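Local coordinates for assembly chaperone of ribosomal protein L4 (Acl4) (Chaetomium thermophilum, PDB 5TQB) that probably acts as a dedicated chaperone that binds ribosomal protein L4 and escorts it toward ribosome assembly, at residues A104-G109 against A146-A151; A115-L120 against A139-R144; E277-A282 against K293-S298. All coordinates share one frame; numbering follows the deposited sequence.

Contact 1: residues A104-G109 against A146-A151. With EDO (1,2-ethanediol), chain I.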
loop_
_atom_site.group_PDB
_atom_site.type_symbol
_atom_site.label_atom_id
_atom_site.label_comp_id
_atom_site.label_asym_id
_atom_site.label_seq_id
_atom_site.Cartn_x
_atom_site.Cartn_y
_atom_site.Cartn_z
ATOM N N ALA B 104 -11.173 25.017 -1.326
ATOM C CA ALA B 104 -10.883 26.070 -0.361
ATOM C C ALA B 104 -10.002 25.529 0.765
ATOM O O ALA B 104 -8.998 26.141 1.122
ATOM C CB ALA B 104 -12.177 26.646 0.202
ATOM N N TRP B 105 -10.374 24.377 1.314
ATOM C CA TRP B 105 -9.575 23.742 2.358
ATOM C C TRP B 105 -8.189 23.343 1.846
ATOM O O TRP B 105 -7.182 23.539 2.533
ATOM C CB TRP B 105 -10.296 22.514 2.918
ATOM C CG TRP B 105 -11.398 22.833 3.884
ATOM C CD1 TRP B 105 -12.714 22.502 3.763
ATOM C CD2 TRP B 105 -11.275 23.544 5.124
ATOM N NE1 TRP B 105 -13.420 22.961 4.848
ATOM C CE2 TRP B 105 -12.561 23.607 5.697
ATOM C CE3 TRP B 105 -10.203 24.135 5.803
ATOM C CZ2 TRP B 105 -12.805 24.235 6.918
ATOM C CZ3 TRP B 105 -10.448 24.761 7.014
ATOM C CH2 TRP B 105 -11.739 24.804 7.560
ATOM N N PHE B 106 -8.143 22.789 0.638
ATOM C CA PHE B 106 -6.885 22.360 0.036
ATOM C C PHE B 106 -5.963 23.556 -0.165
ATOM O O PHE B 106 -4.754 23.464 0.058
ATOM C CB PHE B 106 -7.138 21.683 -1.318
ATOM C CG PHE B 106 -7.531 20.228 -1.225
ATOM C CD1 PHE B 106 -8.547 19.721 -2.029
ATOM C CD2 PHE B 106 -6.868 19.359 -0.376
ATOM C CE1 PHE B 106 -8.908 18.382 -1.965
ATOM C CE2 PHE B 106 -7.224 18.023 -0.306
ATOM C CZ PHE B 106 -8.245 17.535 -1.102
ATOM N N GLU B 107 -6.540 24.673 -0.599
ATOM C CA GLU B 107 -5.769 25.883 -0.856
ATOM C C GLU B 107 -5.153 26.407 0.432
ATOM O O GLU B 107 -3.991 26.807 0.454
ATOM C CB GLU B 107 -6.643 26.962 -1.503
ATOM C CG GLU B 107 -6.800 26.805 -3.009
ATOM C CD GLU B 107 -7.687 27.877 -3.630
ATOM O OE1 GLU B 107 -8.229 28.722 -2.884
ATOM O OE2 GLU B 107 -7.841 27.874 -4.871
ATOM N N ARG B 108 -5.934 26.400 1.506
ATOM C CA ARG B 108 -5.429 26.799 2.813
ATOM C C ARG B 108 -4.266 25.907 3.225
ATOM O O ARG B 108 -3.291 26.376 3.816
ATOM C CB ARG B 108 -6.535 26.717 3.862
ATOM C CG ARG B 108 -7.558 27.839 3.759
ATOM C CD ARG B 108 -7.765 28.549 5.081
ATOM N NE ARG B 108 -8.988 28.134 5.761
ATOM C CZ ARG B 108 -9.190 28.248 7.071
ATOM N NH1 ARG B 108 -8.241 28.741 7.860
ATOM N NH2 ARG B 108 -10.340 27.855 7.600
ATOM N N GLY B 109 -4.371 24.621 2.901
ATOM C CA GLY B 109 -3.333 23.664 3.230
ATOM C C GLY B 109 -2.084 23.886 2.403
ATOM O O GLY B 109 -0.961 23.799 2.909
ATOM N N ALA B 146 2.703 18.796 -3.713
ATOM C CA ALA B 146 2.423 18.285 -5.051
ATOM C C ALA B 146 1.168 17.423 -5.034
ATOM O O ALA B 146 0.309 17.525 -5.918
ATOM C CB ALA B 146 3.601 17.487 -5.561
ATOM N N GLU B 147 1.063 16.582 -4.010
ATOM C CA GLU B 147 -0.103 15.732 -3.831
ATOM C C GLU B 147 -1.361 16.563 -3.573
ATOM O O GLU B 147 -2.460 16.161 -3.939
ATOM C CB GLU B 147 0.129 14.753 -2.677
ATOM C CG GLU B 147 1.169 13.672 -2.970
ATOM C CD GLU B 147 1.784 13.071 -1.698
ATOM O OE1 GLU B 147 1.225 13.277 -0.599
ATOM O OE2 GLU B 147 2.832 12.395 -1.799
ATOM N N THR B 148 -1.192 17.723 -2.944
ATOM C CA THR B 148 -2.318 18.606 -2.653
ATOM C C THR B 148 -2.835 19.238 -3.942
ATOM O O THR B 148 -4.046 19.368 -4.146
ATOM C CB THR B 148 -1.921 19.713 -1.658
ATOM O OG1 THR B 148 -1.545 19.120 -0.405
ATOM C CG2 THR B 148 -3.071 20.674 -1.421
ATOM N N LEU B 149 -1.914 19.633 -4.811
ATOM C CA LEU B 149 -2.299 20.243 -6.070
ATOM C C LEU B 149 -3.015 19.191 -6.905
ATOM O O LEU B 149 -4.041 19.471 -7.525
ATOM C CB LEU B 149 -1.071 20.803 -6.795
ATOM C CG LEU B 149 -0.266 21.831 -5.981
ATOM C CD1 LEU B 149 0.946 22.312 -6.755
ATOM C CD2 LEU B 149 -1.125 23.006 -5.559
ATOM N N CYS B 150 -2.494 17.968 -6.876
ATOM C CA CYS B 150 -3.107 16.857 -7.590
ATOM C C CYS B 150 -4.495 16.576 -7.039
ATOM O O CYS B 150 -5.416 16.257 -7.790
ATOM C CB CYS B 150 -2.239 15.605 -7.483
ATOM S SG CYS B 150 -0.710 15.668 -8.469
ATOM N N ALA B 151 -4.651 16.699 -5.726
ATOM C CA ALA B 151 -5.960 16.488 -5.125
ATOM C C ALA B 151 -6.966 17.496 -5.680
ATOM O O ALA B 151 -8.123 17.156 -5.915
ATOM C CB ALA B 151 -5.884 16.584 -3.621
HETATM C C1 EDO I . 0.932 10.391 0.963
HETATM O O1 EDO I . 1.209 9.801 -0.290
HETATM C C2 EDO I . -0.544 10.705 1.044
HETATM O O2 EDO I . -0.966 11.227 -0.196
#

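Contact 2: residues A115-L120 against A139-R144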
loop_
_atom_site.group_PDB
_atom_site.type_symbol
_atom_site.label_atom_id
_atom_site.label_comp_id
_atom_site.label_asym_id
_atom_site.label_seq_id
_atom_site.Cartn_x
_atom_site.Cartn_y
_atom_site.Cartn_z
ATOM N N ALA B 115 4.686 28.051 2.638
ATOM C CA ALA B 115 5.407 28.900 3.586
ATOM C C ALA B 115 6.463 28.096 4.346
ATOM O O ALA B 115 7.577 28.567 4.557
ATOM C CB ALA B 115 4.437 29.550 4.555
ATOM N N GLN B 116 6.105 26.880 4.749
ATOM C CA GLN B 116 7.033 25.996 5.448
ATOM C C GLN B 116 8.208 25.613 4.552
ATOM O O GLN B 116 9.360 25.615 4.990
ATOM C CB GLN B 116 6.308 24.738 5.920
ATOM C CG GLN B 116 5.321 24.982 7.041
ATOM C CD GLN B 116 4.560 23.731 7.416
ATOM O OE1 GLN B 116 4.468 22.786 6.632
ATOM N NE2 GLN B 116 4.013 23.714 8.623
ATOM N N ILE B 117 7.904 25.281 3.300
ATOM C CA ILE B 117 8.928 25.012 2.294
ATOM C C ILE B 117 9.889 26.187 2.185
ATOM O O ILE B 117 11.105 26.008 2.211
ATOM C CB ILE B 117 8.297 24.753 0.909
ATOM C CG1 ILE B 117 7.568 23.410 0.908
ATOM C CG2 ILE B 117 9.359 24.743 -0.188
ATOM C CD1 ILE B 117 6.648 23.207 -0.269
ATOM N N GLN B 118 9.334 27.387 2.052
ATOM C CA GLN B 118 10.138 28.600 1.911
ATOM C C GLN B 118 10.975 28.871 3.164
ATOM O O GLN B 118 12.086 29.391 3.075
ATOM C CB GLN B 118 9.240 29.805 1.608
ATOM C CG GLN B 118 9.991 31.126 1.428
ATOM C CD GLN B 118 10.934 31.116 0.234
ATOM O OE1 GLN B 118 10.563 30.698 -0.865
ATOM N NE2 GLN B 118 12.160 31.580 0.447
ATOM N N SER B 119 10.435 28.517 4.327
ATOM C CA SER B 119 11.143 28.701 5.587
ATOM C C SER B 119 12.311 27.725 5.715
ATOM O O SER B 119 13.380 28.092 6.196
ATOM C CB SER B 119 10.183 28.526 6.765
ATOM O OG SER B 119 10.888 28.459 7.991
ATOM N N LEU B 120 12.106 26.483 5.286
ATOM C CA LEU B 120 13.170 25.485 5.328
ATOM C C LEU B 120 14.321 25.873 4.402
ATOM O O LEU B 120 15.485 25.601 4.699
ATOM C CB LEU B 120 12.632 24.108 4.938
ATOM C CG LEU B 120 11.741 23.417 5.972
ATOM C CD1 LEU B 120 11.033 22.220 5.357
ATOM C CD2 LEU B 120 12.560 22.990 7.180
ATOM N N ALA B 139 12.007 18.065 0.688
ATOM C CA ALA B 139 11.498 17.087 -0.265
ATOM C C ALA B 139 10.140 16.558 0.184
ATOM O O ALA B 139 9.185 16.539 -0.596
ATOM C CB ALA B 139 12.489 15.948 -0.420
ATOM N N ASP B 140 10.063 16.140 1.446
ATOM C CA ASP B 140 8.821 15.652 2.032
ATOM C C ASP B 140 7.713 16.678 1.877
ATOM O O ASP B 140 6.604 16.349 1.468
ATOM C CB ASP B 140 9.014 15.351 3.521
ATOM C CG ASP B 140 9.684 14.013 3.769
ATOM O OD1 ASP B 140 9.293 13.020 3.117
ATOM O OD2 ASP B 140 10.596 13.954 4.623
ATOM N N LYS B 141 8.025 17.925 2.212
ATOM C CA LYS B 141 7.041 18.997 2.161
ATOM C C LYS B 141 6.573 19.288 0.731
ATOM O O LYS B 141 5.388 19.512 0.501
ATOM C CB LYS B 141 7.605 20.272 2.786
ATOM C CG LYS B 141 6.956 20.653 4.102
ATOM C CD LYS B 141 7.271 19.643 5.186
ATOM C CE LYS B 141 6.769 20.108 6.544
ATOM N NZ LYS B 141 5.286 20.240 6.585
ATOM N N ARG B 142 7.507 19.298 -0.217
ATOM C CA ARG B 142 7.177 19.556 -1.616
ATOM C C ARG B 142 6.300 18.446 -2.188
ATOM O O ARG B 142 5.439 18.696 -3.036
ATOM C CB ARG B 142 8.450 19.696 -2.455
ATOM C CG ARG B 142 9.119 21.053 -2.335
ATOM C CD ARG B 142 10.433 21.106 -3.100
ATOM N NE ARG B 142 11.010 22.447 -3.088
ATOM C CZ ARG B 142 12.285 22.721 -3.350
ATOM N NH1 ARG B 142 13.137 21.747 -3.644
ATOM N NH2 ARG B 142 12.711 23.974 -3.313
ATOM N N ARG B 143 6.522 17.222 -1.720
ATOM C CA ARG B 143 5.730 16.086 -2.176
ATOM C C ARG B 143 4.305 16.165 -1.642
ATOM O O ARG B 143 3.357 15.877 -2.370
ATOM C CB ARG B 143 6.390 14.772 -1.774
ATOM C CG ARG B 143 7.638 14.480 -2.574
ATOM C CD ARG B 143 8.467 13.387 -1.945
ATOM N NE ARG B 143 9.727 13.206 -2.656
ATOM C CZ ARG B 143 10.710 12.417 -2.244
ATOM N NH1 ARG B 143 10.582 11.734 -1.115
ATOM N NH2 ARG B 143 11.820 12.314 -2.959
ATOM N N ARG B 144 4.155 16.569 -0.382
ATOM C CA ARG B 144 2.826 16.751 0.199
ATOM C C ARG B 144 2.086 17.859 -0.542
ATOM O O ARG B 144 0.872 17.775 -0.759
ATOM C CB ARG B 144 2.915 17.105 1.691
ATOM C CG ARG B 144 3.490 16.010 2.595
ATOM C CD ARG B 144 2.658 14.726 2.599
ATOM N NE ARG B 144 3.067 13.796 1.546
ATOM C CZ ARG B 144 4.202 13.100 1.548
ATOM N NH1 ARG B 144 5.074 13.224 2.549
ATOM N NH2 ARG B 144 4.476 12.283 0.539
#

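Contact 3: residues E277-A282 against K293-S298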
loop_
_atom_site.group_PDB
_atom_site.type_symbol
_atom_site.label_atom_id
_atom_site.label_comp_id
_atom_site.label_asym_id
_atom_site.label_seq_id
_atom_site.Cartn_x
_atom_site.Cartn_y
_atom_site.Cartn_z
ATOM N N GLU B 277 -8.953 -9.872 -25.130
ATOM C CA GLU B 277 -9.667 -9.414 -26.319
ATOM C C GLU B 277 -8.668 -9.024 -27.401
ATOM O O GLU B 277 -8.818 -9.410 -28.562
ATOM C CB GLU B 277 -10.572 -8.220 -25.999
ATOM C CG GLU B 277 -11.833 -8.564 -25.218
ATOM C CD GLU B 277 -12.824 -7.406 -25.167
ATOM O OE1 GLU B 277 -14.014 -7.632 -25.477
ATOM O OE2 GLU B 277 -12.416 -6.275 -24.813
ATOM N N LYS B 278 -7.647 -8.264 -27.013
ATOM C CA LYS B 278 -6.633 -7.797 -27.953
ATOM C C LYS B 278 -5.874 -8.966 -28.574
ATOM O O LYS B 278 -5.805 -9.090 -29.801
ATOM C CB LYS B 278 -5.658 -6.842 -27.264
ATOM C CG LYS B 278 -6.271 -5.513 -26.862
ATOM C CD LYS B 278 -5.265 -4.647 -26.113
ATOM C CE LYS B 278 -5.786 -3.232 -25.870
ATOM N NZ LYS B 278 -6.979 -3.183 -24.979
ATOM N N GLU B 279 -5.321 -9.828 -27.724
ATOM C CA GLU B 279 -4.571 -10.994 -28.184
ATOM C C GLU B 279 -5.420 -11.869 -29.097
ATOM O O GLU B 279 -4.915 -12.475 -30.042
ATOM C CB GLU B 279 -4.079 -11.813 -26.990
ATOM C CG GLU B 279 -3.022 -11.104 -26.161
ATOM C CD GLU B 279 -2.593 -11.895 -24.933
ATOM O OE1 GLU B 279 -3.244 -12.911 -24.606
ATOM O OE2 GLU B 279 -1.598 -11.492 -24.294
ATOM N N ARG B 280 -6.716 -11.926 -28.809
ATOM C CA ARG B 280 -7.643 -12.735 -29.591
ATOM C C ARG B 280 -7.854 -12.147 -30.990
ATOM O O ARG B 280 -7.910 -12.886 -31.968
ATOM C CB ARG B 280 -8.979 -12.848 -28.857
ATOM C CG ARG B 280 -10.030 -13.707 -29.548
ATOM C CD ARG B 280 -11.392 -13.328 -29.012
ATOM N NE ARG B 280 -12.419 -14.319 -29.295
ATOM C CZ ARG B 280 -13.679 -14.209 -28.887
ATOM N NH1 ARG B 280 -14.060 -13.147 -28.181
ATOM N NH2 ARG B 280 -14.557 -15.157 -29.186
ATOM N N GLU B 281 -7.975 -10.824 -31.082
ATOM C CA GLU B 281 -8.144 -10.158 -32.376
ATOM C C GLU B 281 -6.891 -10.325 -33.229
ATOM O O GLU B 281 -6.971 -10.472 -34.450
ATOM C CB GLU B 281 -8.444 -8.667 -32.185
ATOM C CG GLU B 281 -9.792 -8.381 -31.529
ATOM C CD GLU B 281 -10.960 -8.837 -32.382
ATOM O OE1 GLU B 281 -10.799 -8.895 -33.615
ATOM O OE2 GLU B 281 -12.034 -9.146 -31.822
ATOM N N ALA B 282 -5.738 -10.315 -32.566
ATOM C CA ALA B 282 -4.446 -10.460 -33.232
ATOM C C ALA B 282 -4.056 -11.928 -33.387
ATOM O O ALA B 282 -2.954 -12.237 -33.839
ATOM C CB ALA B 282 -3.372 -9.715 -32.447
ATOM N N LYS B 293 -6.667 -17.552 -24.853
ATOM C CA LYS B 293 -7.524 -18.409 -24.040
ATOM C C LYS B 293 -6.981 -18.533 -22.617
ATOM O O LYS B 293 -7.737 -18.465 -21.647
ATOM C CB LYS B 293 -7.676 -19.785 -24.686
ATOM C CG LYS B 293 -8.455 -19.745 -25.992
ATOM C CD LYS B 293 -8.716 -21.129 -26.563
ATOM C CE LYS B 293 -9.528 -21.038 -27.849
ATOM N NZ LYS B 293 -9.676 -22.349 -28.548
ATOM N N ASP B 294 -5.670 -18.696 -22.494
ATOM C CA ASP B 294 -5.040 -18.773 -21.182
ATOM C C ASP B 294 -5.140 -17.434 -20.456
ATOM O O ASP B 294 -5.275 -17.390 -19.232
ATOM C CB ASP B 294 -3.577 -19.204 -21.313
ATOM C CG ASP B 294 -3.435 -20.673 -21.664
ATOM O OD1 ASP B 294 -2.539 -21.013 -22.468
ATOM O OD2 ASP B 294 -4.223 -21.488 -21.136
ATOM N N THR B 295 -5.089 -16.345 -21.218
ATOM C CA THR B 295 -5.209 -15.010 -20.644
ATOM C C THR B 295 -6.623 -14.782 -20.111
ATOM O O THR B 295 -6.806 -14.140 -19.077
ATOM C CB THR B 295 -4.862 -13.927 -21.676
ATOM O OG1 THR B 295 -3.575 -14.202 -22.238
ATOM C CG2 THR B 295 -4.849 -12.548 -21.034
ATOM N N TRP B 296 -7.619 -15.318 -20.813
ATOM C CA TRP B 296 -9.004 -15.198 -20.372
ATOM C C TRP B 296 -9.306 -16.177 -19.239
ATOM O O TRP B 296 -10.195 -15.933 -18.425
ATOM C CB TRP B 296 -9.978 -15.416 -21.540
ATOM C CG TRP B 296 -10.512 -14.139 -22.145
ATOM C CD1 TRP B 296 -9.980 -12.886 -22.027
ATOM C CD2 TRP B 296 -11.689 -13.996 -22.954
ATOM N NE1 TRP B 296 -10.746 -11.976 -22.716
ATOM C CE2 TRP B 296 -11.801 -12.631 -23.292
ATOM C CE3 TRP B 296 -12.655 -14.888 -23.429
ATOM C CZ2 TRP B 296 -12.841 -12.139 -24.079
ATOM C CZ3 TRP B 296 -13.685 -14.397 -24.209
ATOM C CH2 TRP B 296 -13.769 -13.037 -24.526
ATOM N N ARG B 297 -8.571 -17.283 -19.181
ATOM C CA ARG B 297 -8.741 -18.226 -18.083
ATOM C C ARG B 297 -8.366 -17.565 -16.763
ATOM O O ARG B 297 -9.116 -17.646 -15.791
ATOM C CB ARG B 297 -7.914 -19.490 -18.311
ATOM C CG ARG B 297 -8.595 -20.486 -19.234
ATOM C CD ARG B 297 -7.756 -21.724 -19.461
ATOM N NE ARG B 297 -8.450 -22.673 -20.327
ATOM C CZ ARG B 297 -8.247 -22.798 -21.635
ATOM N NH1 ARG B 297 -7.349 -22.043 -22.262
ATOM N NH2 ARG B 297 -8.944 -23.692 -22.321
ATOM N N SER B 298 -7.218 -16.892 -16.736
ATOM C CA SER B 298 -6.791 -16.177 -15.536
ATOM C C SER B 298 -7.722 -15.007 -15.232
ATOM O O SER B 298 -7.935 -14.668 -14.071
ATOM C CB SER B 298 -5.343 -15.691 -15.662
ATOM O OG SER B 298 -5.082 -15.175 -16.952
#

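Contact 1: residues A104-G109 against A146-A151
The methyl of Ala151 lies over one face of the Phe106 ring and makes a CH-pi contact between helix 100-125 and helix 131-156. CB of Ala151 is 3.9 Å from the ring centroid and 24° off the ring normal. It is shifted toward the rim, so the nearest ring atom is CZ of Phe106, at 3.6 Å from Ala151 CB. Chi1 of Phe106 (-82°) keeps CG beside the backbone N and carries the ring across to the other helix. Val152 and Val155 also touch the Phe106 side chain, as does Ala92 of helix 86-94.

Thr148 meets Phe106 nearer the backbone. Its CG2 is 3.6 Å from Phe106 O and 4.2 Å from Phe106 CD2, and it approaches the ring obliquely. With CG2 anti to the backbone N, the methyl is the branch that faces Phe106. OG1 is turned back to its own helix and hydrogen-bonds Arg144 O.

Glu147 sits on another side of helix 131-156. Its OE1 accepts a hydrogen bond from O2 of a 1,2-ethanediol at 3.0 Å, and its OE2 forms a salt bridge with Arg144. The contact packs together the two long helices of one hairpin. It is buried, and the Thr148 hydroxyl is engaged within its own helix, so this joint holds by apolar fit and not by charge.

Contact 2: residues A115-L120 against A139-R144
Lys141 NZ is held by two groups. It donates a hydrogen bond to Gln116 OE1, 2.7 Å away, and forms a salt bridge with Glu79. The ammonium reaches the amide oxygen from above the carbonyl plane, 39° out of it, with a C=O...N angle of 136°. The lysine chain is bent at chi2 and again at chi4, and this folded path brings NZ to the glutamine. Gln116 is extended beyond CG and meets the lysine at a slant. Its side chain also touches Pro85.

Ile117 fills the apolar part of the contact. Its CG1 packs against Lys141 CB at 3.7 Å, with the two side chains running past each other in opposite directions. CD1 of Ile117 is 3.9 Å from Arg142 CG. The arginine is extended from CG to NE and crosses the isoleucine at about a right angle, so its aliphatic part lies against the branched chain. Ile117 CG2 comes 4.1 Å from Arg142 NE. Leu145 of helix 131-156 touches Ile117 as well.

The two short helical segments run antiparallel, with a signed crossing angle of -159°. Their axes approach to 9.5 Å. Helices 100-125 and 131-156 thus form the two arms of a helical hairpin.

The contact combines an apolar centre with charged side chains. The methylenes of Lys141 and Arg142 supply packing surface. The lysine charge is probably balanced mainly by Glu79, while Gln116 adds a neutral acceptor.

Contact 3: residues E277-A282 against K293-S298
Polar contact is made by Glu279 and Thr295. OE1 of Glu279 lies 2.7 Å from OG1 of Thr295, and the two side chains cross at about a right angle. The hydroxyl has Ala291 O within reach too, so one proton faces two possible acceptors. OG1 stands beside the backbone N of Thr295, where it can meet both Ala291 O of its own helix and Glu279. Glu279 is extended beyond CG and spans the distance between the helices. Replacing Glu279 with an alanine would remove the carboxylate and would probably leave the Thr295 hydroxyl to Ala291 O, without its mate on the facing helix.

Packing contact centres on Trp296, the buried residue of the group. Its six-membered ring reaches the other helix: CZ2 is 3.9 Å from Glu277 CG, and CH2 is 3.7 Å from Arg280 NH1. The guanidinium of Arg280 is inclined 60° to the indole plane and approaches obliquely. Arg280 extends with CG anti to the backbone N (chi1 -178°), which brings its head to the indole. Trp296 NE1 hydrogen-bonds Tyr273 O, and the indole also stacks with the Tyr273 ring. This fixes the tryptophan against helix 262-281.

The salt bridges here do not join the two segments. Arg280 NH2 forms one with Glu334 near the chain end. Within segment 293-298, Arg297 and Asp294 form another, with a weak hydrogen bond in it.

The helical parts of 277-282 and 293-298 run antiparallel, at 164° and with axes 9.4 Å apart. Helices 262-281 and 291-313 pair as a helical hairpin, the element repeated in TPR-like alpha solenoids, consistent with the family of this protein.

In the fold
Contacts 1 and 2 join the same two helices, 100-125 and 131-156. Their centres are 13 Å apart, and contact 2 is nested within the chain loop that contact 1 closes. Contact 1 is buried; contact 2 is partly exposed. Contact 3 pairs the later helices 262-281 and 291-313 on the opposite side of the chain's centre. Its centre is 42 Å from that of contact 1 and 47 Å from that of contact 2. The other protein of the assembly reaches contacts 1 and 2 but touches neither segment of contact 3. A di(hydroxyethyl)ether (PEG) molecule lies about 6 Å from the side chain of Lys141. It and the ethanediol at contact 1 probably come from the crystallisation liquor.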